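Local coordinates for protein TRNA (adenine(9)-n1)-methyltransferase (Sulfolobus acidocaldarius, PDB 5A7Z) that methylates N1 of the adenosine at position 9 of tRNA, taking the methyl group from S-adenosyl-L-methionine, at residues I249-E254 with E260-S265. Sequence-based numbering, arbitrary orientation.
Sequences ILRVKE and EEAIIS
Arg251 lies across Ala262 and Ser265 where the last two helices of the modelled chain, 242-255 and 259-265, form an alpha-alpha hairpin. This hairpin lies in the SPOUT methyltransferase domain. The two segments run roughly antiparallel, at 140°, with axes 8.8 Å apart at closest approach. The small methyl of Ala262 faces the partner helix, and the backbones come near: Arg251 CA is 5.7 Å from Ala262 CA.

Arg251 CB sits 3.5 Å from Ala262 CB, a tight contact, and Arg251 CG lies 3.7 Å from the same Ala262 CB. The chain then bends (chi2 -54°), and this lays the guanidinium alongside Ser265. NE forms a salt bridge with Glu247, one turn back on the same helix. NH1 makes a weak hydrogen bond to Gln257 in the connecting loop. The group lies flat beneath the Ser265 hydroxyl, whose OG stands 3.3 Å above the centre of the plane. Arg251 CZ lies 3.4 Å from Ser265 OG. Arg251 NH2 lies 3.5 Å from Ser265 CB, but its angle to Ser265 OG is poor for an N-H bond. OG instead lies within bonding distance of two carbonyls of its own helix, Glu261 O and Ala262 O.

A leucine in place of Arg251 would probably leave Glu247 without its charged mate and Ser265 OG without the flat group beneath it. Beside Arg251, Val252 CG2 packs against the same methyl, Ala262 CB, at 3.8 Å.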
loop_
_atom_site.group_PDB
_atom_site.type_symbol
_atom_site.label_atom_id
_atom_site.label_comp_id
_atom_site.label_asym_id
_atom_site.label_seq_id
_atom_site.Cartn_x
_atom_site.Cartn_y
_atom_site.Cartn_z
ATOM N N ILE A 249 -2.576 -3.079 7.683
ATOM C CA ILE A 249 -1.762 -4.129 7.045
ATOM C C ILE A 249 -0.465 -3.468 6.590
ATOM O O ILE A 249 0.614 -3.977 6.802
ATOM C CB ILE A 249 -2.453 -4.771 5.799
ATOM C CG1 ILE A 249 -3.858 -5.305 6.107
ATOM C CG2 ILE A 249 -1.606 -5.895 5.223
ATOM C CD1 ILE A 249 -3.897 -6.378 7.162
ATOM N N LEU A 250 -0.592 -2.332 5.950
ATOM C CA LEU A 250 0.564 -1.641 5.400
ATOM C C LEU A 250 1.484 -1.077 6.512
ATOM O O LEU A 250 2.679 -1.040 6.330
ATOM C CB LEU A 250 0.111 -0.544 4.444
ATOM C CG LEU A 250 -0.650 -1.009 3.189
ATOM C CD1 LEU A 250 -1.279 0.187 2.482
ATOM C CD2 LEU A 250 0.271 -1.751 2.232
ATOM N N ARG A 251 0.934 -0.712 7.677
ATOM C CA ARG A 251 1.778 -0.260 8.795
ATOM C C ARG A 251 2.735 -1.354 9.116
ATOM O O ARG A 251 3.880 -1.113 9.408
ATOM C CB ARG A 251 0.993 -0.031 10.101
ATOM C CG ARG A 251 -0.101 1.011 10.130
ATOM C CD ARG A 251 0.358 2.336 9.672
ATOM N NE ARG A 251 -0.440 3.434 10.247
ATOM C CZ ARG A 251 0.049 4.345 11.077
ATOM N NH1 ARG A 251 1.279 4.225 11.557
ATOM N NH2 ARG A 251 -0.696 5.343 11.472
ATOM N N VAL A 252 2.188 -2.563 9.210
ATOM C CA VAL A 252 2.909 -3.701 9.719
ATOM C C VAL A 252 3.938 -4.155 8.682
ATOM O O VAL A 252 5.096 -4.372 9.009
ATOM C CB VAL A 252 1.947 -4.840 10.074
ATOM C CG1 VAL A 252 2.712 -6.108 10.356
ATOM C CG2 VAL A 252 1.090 -4.460 11.276
ATOM N N LYS A 253 3.554 -4.167 7.420
ATOM C CA LYS A 253 4.417 -4.736 6.394
ATOM C C LYS A 253 5.467 -3.782 5.875
ATOM O O LYS A 253 6.533 -4.223 5.448
ATOM C CB LYS A 253 3.599 -5.207 5.230
ATOM C CG LYS A 253 2.670 -6.354 5.579
ATOM C CD LYS A 253 2.013 -6.890 4.332
ATOM C CE LYS A 253 3.039 -7.492 3.363
ATOM N NZ LYS A 253 3.582 -8.739 3.937
ATOM N N GLU A 254 5.156 -2.492 5.833
ATOM C CA GLU A 254 6.053 -1.534 5.180
ATOM C C GLU A 254 6.759 -0.648 6.194
ATOM O O GLU A 254 7.831 -0.118 5.927
ATOM C CB GLU A 254 5.284 -0.678 4.180
ATOM C CG GLU A 254 4.887 -1.432 2.925
ATOM C CD GLU A 254 6.083 -1.802 2.068
ATOM O OE1 GLU A 254 7.021 -0.988 1.953
ATOM O OE2 GLU A 254 6.072 -2.893 1.501
ATOM N N GLU A 260 -0.377 -4.564 17.072
ATOM C CA GLU A 260 -0.963 -3.837 18.192
ATOM C C GLU A 260 -0.875 -2.316 18.027
ATOM O O GLU A 260 -1.856 -1.609 18.256
ATOM C CB GLU A 260 -0.305 -4.260 19.507
ATOM C CG GLU A 260 -0.904 -3.605 20.739
ATOM C CD GLU A 260 -0.260 -4.083 22.026
ATOM O OE1 GLU A 260 0.684 -4.900 21.952
ATOM O OE2 GLU A 260 -0.695 -3.644 23.110
ATOM N N GLU A 261 0.295 -1.813 17.637
ATOM C CA GLU A 261 0.492 -0.368 17.524
ATOM C C GLU A 261 -0.100 0.172 16.252
ATOM O O GLU A 261 -0.472 1.342 16.184
ATOM C CB GLU A 261 1.985 -0.022 17.558
ATOM C CG GLU A 261 2.681 -0.409 18.859
ATOM C CD GLU A 261 2.574 0.663 19.956
ATOM O OE1 GLU A 261 1.435 0.959 20.442
ATOM O OE2 GLU A 261 3.648 1.192 20.349
ATOM N N ALA A 262 -0.112 -0.665 15.216
ATOM C CA ALA A 262 -0.742 -0.301 13.960
ATOM C C ALA A 262 -2.231 -0.100 14.218
ATOM O O ALA A 262 -2.816 0.870 13.776
ATOM C CB ALA A 262 -0.504 -1.384 12.917
ATOM N N ILE A 263 -2.837 -1.010 14.973
ATOM C CA ILE A 263 -4.254 -0.890 15.253
ATOM C C ILE A 263 -4.505 0.348 16.076
ATOM O O ILE A 263 -5.431 1.107 15.781
ATOM C CB ILE A 263 -4.829 -2.108 15.986
ATOM C CG1 ILE A 263 -4.797 -3.331 15.103
ATOM C CG2 ILE A 263 -6.276 -1.850 16.392
ATOM C CD1 ILE A 263 -4.980 -4.632 15.862
ATOM N N ILE A 264 -3.669 0.562 17.096
ATOM C CA ILE A 264 -3.802 1.731 17.982
ATOM C C ILE A 264 -3.795 3.001 17.154
ATOM O O ILE A 264 -4.696 3.826 17.267
ATOM C CB ILE A 264 -2.653 1.810 19.038
ATOM C CG1 ILE A 264 -2.791 0.711 20.115
ATOM C CG2 ILE A 264 -2.609 3.191 19.687
ATOM C CD1 ILE A 264 -4.196 0.487 20.598
ATOM N N SER A 265 -2.788 3.153 16.306
ATOM C CA SER A 265 -2.605 4.404 15.576
ATOM C C SER A 265 -3.826 4.769 14.699
ATOM O O SER A 265 -3.978 5.927 14.311
ATOM C CB SER A 265 -1.325 4.353 14.739
ATOM O OG SER A 265 -1.245 3.151 13.997
#